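Local coordinates for protein alpha-fucosidase (Bifidobacterium bifidum, PDB 2EAB) that probably hydrolyses terminal alpha-1,2-linked L-fucose from glycans, this chain being the catalytic region of a longer 1,2-alpha-L-fucosidase that also binds calcium, at residues A[14-19]-A[342-346]; A[565-570]-A[652-656]. Residues are numbered along the deposited sequence.

Contact 1: A[14-19]-A[342-346]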
ATOM      1  N   THR A  14       3.579 -28.411 -11.178  1.00 20.23           N
ATOM      2  CA  THR A  14       3.341 -27.346 -10.199  1.00 19.13           C
ATOM      3  C   THR A  14       4.157 -27.533  -8.919  1.00 18.54           C
ATOM      4  O   THR A  14       3.978 -26.792  -7.949  1.00 17.99           O
ATOM      5  CB  THR A  14       1.845 -27.238  -9.817  1.00 19.10           C
ATOM      6  OG1 THR A  14       1.382 -28.499  -9.314  1.00 19.16           O
ATOM      7  CG2 THR A  14       1.005 -26.825 -11.015  1.00 18.97           C
ATOM      8  N   SER A  15       5.059 -28.515  -8.925  1.00 17.79           N
ATOM      9  CA  SER A  15       5.848 -28.863  -7.740  1.00 17.33           C
ATOM     10  C   SER A  15       6.714 -27.718  -7.212  1.00 16.73           C
ATOM     11  O   SER A  15       7.014 -27.665  -6.017  1.00 16.83           O
ATOM     12  CB  SER A  15       6.726 -30.086  -8.017  1.00 17.33           C
ATOM     13  OG  SER A  15       7.687 -29.795  -9.019  1.00 18.14           O
ATOM     14  N   LYS A  16       7.113 -26.814  -8.102  1.00 16.13           N
ATOM     15  CA  LYS A  16       7.989 -25.697  -7.740  1.00 15.58           C
ATOM     16  C   LYS A  16       7.224 -24.391  -7.500  1.00 14.56           C
ATOM     17  O   LYS A  16       7.826 -23.357  -7.208  1.00 14.74           O
ATOM     18  CB  LYS A  16       9.071 -25.488  -8.812  1.00 15.98           C
ATOM     19  CG  LYS A  16       9.850 -26.749  -9.203  1.00 17.60           C
ATOM     20  CD  LYS A  16      10.696 -27.284  -8.052  1.00 20.08           C
ATOM     21  CE  LYS A  16      11.425 -28.564  -8.442  1.00 21.24           C
ATOM     22  NZ  LYS A  16      10.494 -29.711  -8.646  1.00 22.36           N
ATOM     23  N   ASP A  17       5.899 -24.445  -7.623  1.00 13.37           N
ATOM     24  CA  ASP A  17       5.050 -23.272  -7.411  1.00 12.23           C
ATOM     25  C   ASP A  17       4.855 -22.993  -5.923  1.00 11.55           C
ATOM     26  O   ASP A  17       4.939 -23.903  -5.093  1.00 11.82           O
ATOM     27  CB  ASP A  17       3.686 -23.465  -8.086  1.00 12.37           C
ATOM     28  CG  ASP A  17       3.764 -23.452  -9.605  1.00 12.28           C
ATOM     29  OD1 ASP A  17       4.843 -23.159 -10.170  1.00 13.87           O
ATOM     30  OD2 ASP A  17       2.724 -23.732 -10.237  1.00 12.47           O
ATOM     31  N   ASP A  18       4.596 -21.727  -5.595  1.00 10.70           N
ATOM     32  CA  ASP A  18       4.318 -21.316  -4.221  1.00 10.10           C
ATOM     33  C   ASP A  18       2.826 -21.431  -3.944  1.00  9.81           C
ATOM     34  O   ASP A  18       2.024 -20.800  -4.626  1.00  9.92           O
ATOM     35  CB  ASP A  18       4.761 -19.867  -3.995  1.00 10.08           C
ATOM     36  CG  ASP A  18       6.238 -19.648  -4.285  1.00 10.07           C
ATOM     37  OD1 ASP A  18       7.076 -20.493  -3.901  1.00 10.16           O
ATOM     38  OD2 ASP A  18       6.561 -18.605  -4.890  1.00 10.14           O
ATOM     39  N   TRP A  19       2.468 -22.226  -2.937  1.00  9.94           N
ATOM     40  CA  TRP A  19       1.072 -22.455  -2.579  1.00  9.70           C
ATOM     41  C   TRP A  19       0.763 -22.089  -1.138  1.00  9.71           C
ATOM     42  O   TRP A  19       1.523 -22.408  -0.226  1.00 10.07           O
ATOM     43  CB  TRP A  19       0.738 -23.940  -2.701  1.00 10.33           C
ATOM     44  CG  TRP A  19       0.538 -24.495  -4.064  1.00 10.58           C
ATOM     45  CD1 TRP A  19       0.872 -23.929  -5.260  1.00 11.48           C
ATOM     46  CD2 TRP A  19      -0.012 -25.778  -4.366  1.00 11.30           C
ATOM     47  NE1 TRP A  19       0.538 -24.774  -6.294  1.00 11.98           N
ATOM     48  CE2 TRP A  19      -0.003 -25.919  -5.769  1.00 11.60           C
ATOM     49  CE3 TRP A  19      -0.526 -26.820  -3.580  1.00 11.62           C
ATOM     50  CZ2 TRP A  19      -0.484 -27.066  -6.408  1.00 12.32           C
ATOM     51  CZ3 TRP A  19      -1.003 -27.959  -4.215  1.00 11.65           C
ATOM     52  CH2 TRP A  19      -0.983 -28.070  -5.615  1.00 11.91           C
ATOM     53  N   GLY A 342       8.211 -26.346   1.331  1.00 12.23           N
ATOM     54  CA  GLY A 342       7.100 -25.909   0.494  1.00 12.58           C
ATOM     55  C   GLY A 342       6.099 -27.035   0.356  1.00 12.86           C
ATOM     56  O   GLY A 342       6.253 -28.083   0.989  1.00 12.94           O
ATOM     57  N   HIS A 343       5.084 -26.835  -0.481  1.00 13.12           N
ATOM     58  CA  HIS A 343       3.984 -27.802  -0.583  1.00 13.46           C
ATOM     59  C   HIS A 343       4.413 -29.159  -1.157  1.00 13.91           C
ATOM     60  O   HIS A 343       3.712 -30.159  -0.983  1.00 13.99           O
ATOM     61  CB  HIS A 343       2.804 -27.220  -1.374  1.00 13.53           C
ATOM     62  CG  HIS A 343       2.976 -27.281  -2.860  1.00 13.32           C
ATOM     63  ND1 HIS A 343       3.599 -26.284  -3.580  1.00 13.46           N
ATOM     64  CD2 HIS A 343       2.600 -28.218  -3.762  1.00 13.15           C
ATOM     65  CE1 HIS A 343       3.600 -26.606  -4.861  1.00 13.26           C
ATOM     66  NE2 HIS A 343       3.000 -27.775  -4.998  1.00 13.49           N
ATOM     67  N   SER A 344       5.552 -29.183  -1.846  1.00 14.37           N
ATOM     68  CA  SER A 344       6.077 -30.411  -2.455  1.00 15.39           C
ATOM     69  C   SER A 344       7.086 -31.150  -1.575  1.00 15.62           C
ATOM     70  O   SER A 344       7.543 -32.238  -1.933  1.00 15.93           O
ATOM     71  CB  SER A 344       6.705 -30.106  -3.815  1.00 15.68           C
ATOM     72  OG  SER A 344       5.713 -29.716  -4.739  1.00 17.54           O
ATOM     73  N   SER A 345       7.432 -30.562  -0.433  1.00 15.71           N
ATOM     74  CA  SER A 345       8.390 -31.162   0.495  1.00 16.05           C
ATOM     75  C   SER A 345       7.858 -32.459   1.092  1.00 16.46           C
ATOM     76  O   SER A 345       6.644 -32.641   1.219  1.00 16.37           O
ATOM     77  CB  SER A 345       8.716 -30.191   1.629  1.00 16.07           C
ATOM     78  OG  SER A 345       9.274 -28.990   1.132  1.00 15.82           O
ATOM     79  N   ASP A 346       8.773 -33.360   1.448  1.00 16.83           N
ATOM     80  CA  ASP A 346       8.415 -34.530   2.238  1.00 17.40           C
ATOM     81  C   ASP A 346       7.859 -34.036   3.568  1.00 17.26           C
ATOM     82  O   ASP A 346       8.474 -33.198   4.235  1.00 17.72           O
ATOM     83  CB  ASP A 346       9.635 -35.426   2.485  1.00 17.84           C
ATOM     84  CG  ASP A 346      10.167 -36.079   1.214  1.00 19.13           C
ATOM     85  OD1 ASP A 346       9.527 -35.976   0.145  1.00 21.16           O
ATOM     86  OD2 ASP A 346      11.242 -36.712   1.297  1.00 21.62           O
TER
HETATM   87  O   HOH W   1       2.365 -29.513  -7.020  1.00 20.59           O
HETATM   88  O   HOH W   2       4.589 -24.110  -1.749  1.00 11.11           O

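Contact 2: A[565-570]-A[652-656]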
ATOM      1  N   SER A 565       0.422  15.506  16.598  1.00  7.21           N
ATOM      2  CA  SER A 565       1.262  14.345  16.349  1.00  7.20           C
ATOM      3  C   SER A 565       0.428  13.102  16.646  1.00  7.19           C
ATOM      4  O   SER A 565       0.205  12.785  17.814  1.00  7.84           O
ATOM      5  CB  SER A 565       2.500  14.377  17.244  1.00  7.06           C
ATOM      6  OG  SER A 565       3.462  13.441  16.785  1.00  7.26           O
ATOM      7  N   PRO A 566      -0.071  12.407  15.601  1.00  7.71           N
ATOM      8  CA  PRO A 566      -0.942  11.264  15.895  1.00  8.23           C
ATOM      9  C   PRO A 566      -0.229  10.207  16.753  1.00  8.34           C
ATOM     10  O   PRO A 566       0.930   9.897  16.478  1.00  7.48           O
ATOM     11  CB  PRO A 566      -1.272  10.714  14.500  1.00  8.71           C
ATOM     12  CG  PRO A 566      -1.136  11.896  13.598  1.00  8.99           C
ATOM     13  CD  PRO A 566       0.062  12.624  14.148  1.00  7.84           C
ATOM     14  N   GLU A 567      -0.862   9.669  17.801  1.00  8.81           N
ATOM     15  CA  GLU A 567      -2.160  10.070  18.351  1.00 10.31           C
ATOM     16  C   GLU A 567      -1.974  10.335  19.846  1.00  9.64           C
ATOM     17  O   GLU A 567      -2.682   9.760  20.685  1.00  9.73           O
ATOM     18  CB  GLU A 567      -3.185   8.943  18.191  1.00 10.76           C
ATOM     19  CG  GLU A 567      -3.749   8.733  16.804  1.00 13.84           C
ATOM     20  CD  GLU A 567      -4.860   7.684  16.781  1.00 14.00           C
ATOM     21  OE1 GLU A 567      -5.121   7.119  15.695  1.00 18.64           O
ATOM     22  OE2 GLU A 567      -5.467   7.412  17.848  1.00 18.39           O
ATOM     23  N   GLN A 568      -1.004  11.177  20.186  1.00  9.38           N
ATOM     24  CA  GLN A 568      -0.769  11.535  21.585  1.00  9.30           C
ATOM     25  C   GLN A 568      -0.348  12.993  21.701  1.00  9.18           C
ATOM     26  O   GLN A 568      -0.110  13.652  20.690  1.00  8.97           O
ATOM     27  CB  GLN A 568       0.260  10.599  22.239  1.00  9.37           C
ATOM     28  CG  GLN A 568       1.668  10.744  21.686  1.00  9.22           C
ATOM     29  CD  GLN A 568       2.722  10.007  22.498  1.00  9.24           C
ATOM     30  OE1 GLN A 568       2.437   9.407  23.537  1.00  9.48           O
ATOM     31  NE2 GLN A 568       3.960  10.051  22.020  1.00  9.78           N
ATOM     32  N   GLY A 569      -0.271  13.486  22.933  1.00  9.53           N
ATOM     33  CA  GLY A 569       0.105  14.865  23.193  1.00  9.77           C
ATOM     34  C   GLY A 569      -1.025  15.842  22.925  1.00  9.75           C
ATOM     35  O   GLY A 569      -2.172  15.435  22.697  1.00  9.86           O
ATOM     36  N   PRO A 570      -0.717  17.149  22.966  1.00  9.62           N
ATOM     37  CA  PRO A 570      -1.717  18.191  22.726  1.00  9.77           C
ATOM     38  C   PRO A 570      -2.215  18.210  21.286  1.00  9.69           C
ATOM     39  O   PRO A 570      -1.472  17.872  20.357  1.00  9.40           O
ATOM     40  CB  PRO A 570      -0.954  19.492  23.008  1.00  9.95           C
ATOM     41  CG  PRO A 570       0.257  19.093  23.765  1.00 10.14           C
ATOM     42  CD  PRO A 570       0.602  17.723  23.284  1.00  9.85           C
ATOM     43  N   GLU A 652       9.668  14.525  19.752  1.00  7.11           N
ATOM     44  CA  GLU A 652       8.411  14.456  19.015  1.00  7.04           C
ATOM     45  C   GLU A 652       7.796  15.858  18.870  1.00  6.82           C
ATOM     46  O   GLU A 652       7.137  16.147  17.863  1.00  7.05           O
ATOM     47  CB  GLU A 652       7.458  13.452  19.680  1.00  7.16           C
ATOM     48  CG  GLU A 652       6.118  13.290  18.958  1.00  7.07           C
ATOM     49  CD  GLU A 652       5.365  12.009  19.297  1.00  7.39           C
ATOM     50  OE1 GLU A 652       5.812  11.228  20.166  1.00  7.72           O
ATOM     51  OE2 GLU A 652       4.297  11.792  18.685  1.00  7.99           O
ATOM     52  N   TRP A 653       8.046  16.717  19.861  1.00  7.33           N
ATOM     53  CA  TRP A 653       7.624  18.118  19.834  1.00  7.82           C
ATOM     54  C   TRP A 653       8.814  19.016  20.112  1.00  7.88           C
ATOM     55  O   TRP A 653       9.726  18.633  20.846  1.00  7.80           O
ATOM     56  CB  TRP A 653       6.546  18.391  20.882  1.00  8.10           C
ATOM     57  CG  TRP A 653       5.324  17.562  20.698  1.00  8.51           C
ATOM     58  CD1 TRP A 653       4.246  17.845  19.901  1.00  8.45           C
ATOM     59  CD2 TRP A 653       5.055  16.299  21.307  1.00  8.32           C
ATOM     60  NE1 TRP A 653       3.321  16.831  19.984  1.00  8.33           N
ATOM     61  CE2 TRP A 653       3.790  15.871  20.844  1.00  8.33           C
ATOM     62  CE3 TRP A 653       5.757  15.486  22.211  1.00  8.26           C
ATOM     63  CZ2 TRP A 653       3.217  14.664  21.248  1.00  8.63           C
ATOM     64  CZ3 TRP A 653       5.186  14.293  22.613  1.00  9.07           C
ATOM     65  CH2 TRP A 653       3.927  13.892  22.132  1.00  9.07           C
ATOM     66  N   TYR A 654       8.797  20.218  19.556  1.00  8.27           N
ATOM     67  CA  TYR A 654       9.933  21.129  19.721  1.00  8.72           C
ATOM     68  C   TYR A 654      10.036  21.754  21.107  1.00  9.30           C
ATOM     69  O   TYR A 654      11.091  22.284  21.462  1.00 10.05           O
ATOM     70  CB  TYR A 654       9.994  22.161  18.575  1.00  8.76           C
ATOM     71  CG  TYR A 654      10.166  21.449  17.262  1.00  8.69           C
ATOM     72  CD1 TYR A 654      11.309  20.683  17.024  1.00  9.18           C
ATOM     73  CD2 TYR A 654       9.168  21.465  16.288  1.00  8.71           C
ATOM     74  CE1 TYR A 654      11.467  19.973  15.843  1.00  9.33           C
ATOM     75  CE2 TYR A 654       9.319  20.755  15.099  1.00  8.51           C
ATOM     76  CZ  TYR A 654      10.468  20.012  14.886  1.00  8.30           C
ATOM     77  OH  TYR A 654      10.602  19.303  13.715  1.00  8.23           O
ATOM     78  N   PHE A 655       8.967  21.667  21.898  1.00  9.33           N
ATOM     79  CA  PHE A 655       9.039  22.088  23.302  1.00  9.75           C
ATOM     80  C   PHE A 655       9.524  20.991  24.263  1.00  9.81           C
ATOM     81  O   PHE A 655       9.631  21.218  25.473  1.00 10.17           O
ATOM     82  CB  PHE A 655       7.728  22.745  23.795  1.00 10.09           C
ATOM     83  CG  PHE A 655       6.478  21.895  23.643  1.00 10.56           C
ATOM     84  CD1 PHE A 655       6.464  20.534  23.937  1.00 11.23           C
ATOM     85  CD2 PHE A 655       5.283  22.499  23.260  1.00 12.74           C
ATOM     86  CE1 PHE A 655       5.293  19.784  23.812  1.00 11.72           C
ATOM     87  CE2 PHE A 655       4.112  21.761  23.133  1.00 12.92           C
ATOM     88  CZ  PHE A 655       4.118  20.401  23.408  1.00 12.23           C
ATOM     89  N   GLU A 656       9.822  19.812  23.722  1.00  9.90           N
ATOM     90  CA  GLU A 656      10.229  18.658  24.517  1.00  9.90           C
ATOM     91  C   GLU A 656      11.639  18.815  25.092  1.00  9.97           C
ATOM     92  O   GLU A 656      12.514  19.405  24.460  1.00 10.30           O
ATOM     93  CB  GLU A 656      10.147  17.412  23.634  1.00  9.83           C
ATOM     94  CG  GLU A 656      10.442  16.078  24.296  1.00 10.11           C
ATOM     95  CD  GLU A 656      10.183  14.913  23.356  1.00  9.75           C
ATOM     96  OE1 GLU A 656      10.863  13.875  23.487  1.00 10.29           O
ATOM     97  OE2 GLU A 656       9.301  15.038  22.474  1.00  8.88           O
TER
HETATM   98  O   HOH W   3       5.766  14.758  15.856  1.00  6.86           O
HETATM   99  O   HOH W   4       0.450  16.074  19.468  1.00  8.05           O
HETATM  100  O   HOH W   5       3.454   9.413  17.577  1.00  7.69           O

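Contact 1: A[14-19]-A[342-346]
His343 has by far the most surface covered here. Its ring lies flat on the indole of Trp19. The five-membered ring of Trp19 and the imidazole form a face-to-face stack, with centroids 3.8 Å apart and planes only 5° from parallel. The edge of the imidazole faces the backbone of 14-19: His343 CE1 lies 3.1 Å from Thr14 O and 3.0 Å from Asp17 O. Water 1 joins His343 NE2 to Thr14 OG1, each at 2.7 Å. Water 2 is 3.0 Å from His343 ND1 and also accepts from the amides of Trp19 and His343. A direct hydrogen bond runs from Ser344 OG to the backbone Ser15 O, at 2.7 Å. One type I turn, Thr14 to Asp17, presents these carbonyls; another, Gly342 to Ser345, carries His343 and Ser344. The contact lies at the surface. Trp19 begins strand 19-22, an edge strand of the nine-stranded antiparallel sheet, and rests on side chains of its neighbour 156-161. Asp17 forms a salt bridge with Lys164, and Asp18 one with Lys377 of helix 365-386 and a hydrogen bond with Tyr331 of helix 316-331. Segment 342-346 runs between strand 335-337 and helix 351-360.

Contact 2: A[565-570]-A[652-656]
Two hydrogen bonds converge on the carboxylate of Glu652. Ser565 OG donates to Glu652 OE2 at 2.7 Å, and Gln568 NE2 donates to Glu652 OE1 at 2.9 Å. The charge is met by a salt bridge to Arg710 of helix 697-711. Water 3 donates to Ser565 OG and Glu652 O, and water 5 to Pro566 O and Glu652 OE2. Water 4 accepts from Ser565 N and Trp653 NE1 and donates to Gln568 O and Pro570 O. Both segments lie in loop regions, 565-570 following strand 558-565, of the family 95 catalytic domain, whose core is an (alpha/alpha)6 barrel. In 565-570 the chain doubles back through a non-proline cis peptide between Pro566 and Glu567, with Gln568 N bonded to Ser565 O. In 652-656 a type I turn runs from Trp653 to Glu656, and Glu656 OE2 accepts from Glu652 N. The rest is packing. Gly569 CA sits 3.7 Å from Trp653 CZ2. A CB would clash with the indole, and the positive phi of Gly569 also favours glycine. Pro570 CD is 4.4 Å from Trp653 CE2. Pro570 CG meets the edge of the Phe655 ring, 4.1 Å from Phe655 CZ. Trp653 and Phe655 touch Thr573 of strand 572-574.

Overall arrangement
From the N terminus, 14-19 leads into edge strand 19-22 of the nine-stranded sheet, in the beta-rich N-terminal part. At 342-346 contact 1 closes a loop of 322 residues. It ties the edge of that sheet to the loop joining strand 335-337, which pairs with strand 812-819 of a C-terminal sheet, to helix 351-360. Of the calcium site, Gly57 and Glu77 lie within this loop, while Ser386 and Leu393 follow it. Contact 2 closes a later, 81-residue loop, joining the link between strands 558-565 and 572-574 to the long loop between helices 632-639 and 697-711. The contacts are in series, neither nested nor crossed. The centres of contacts 1 and 2 are about 49 Å apart, on opposite sides of the chain's centre.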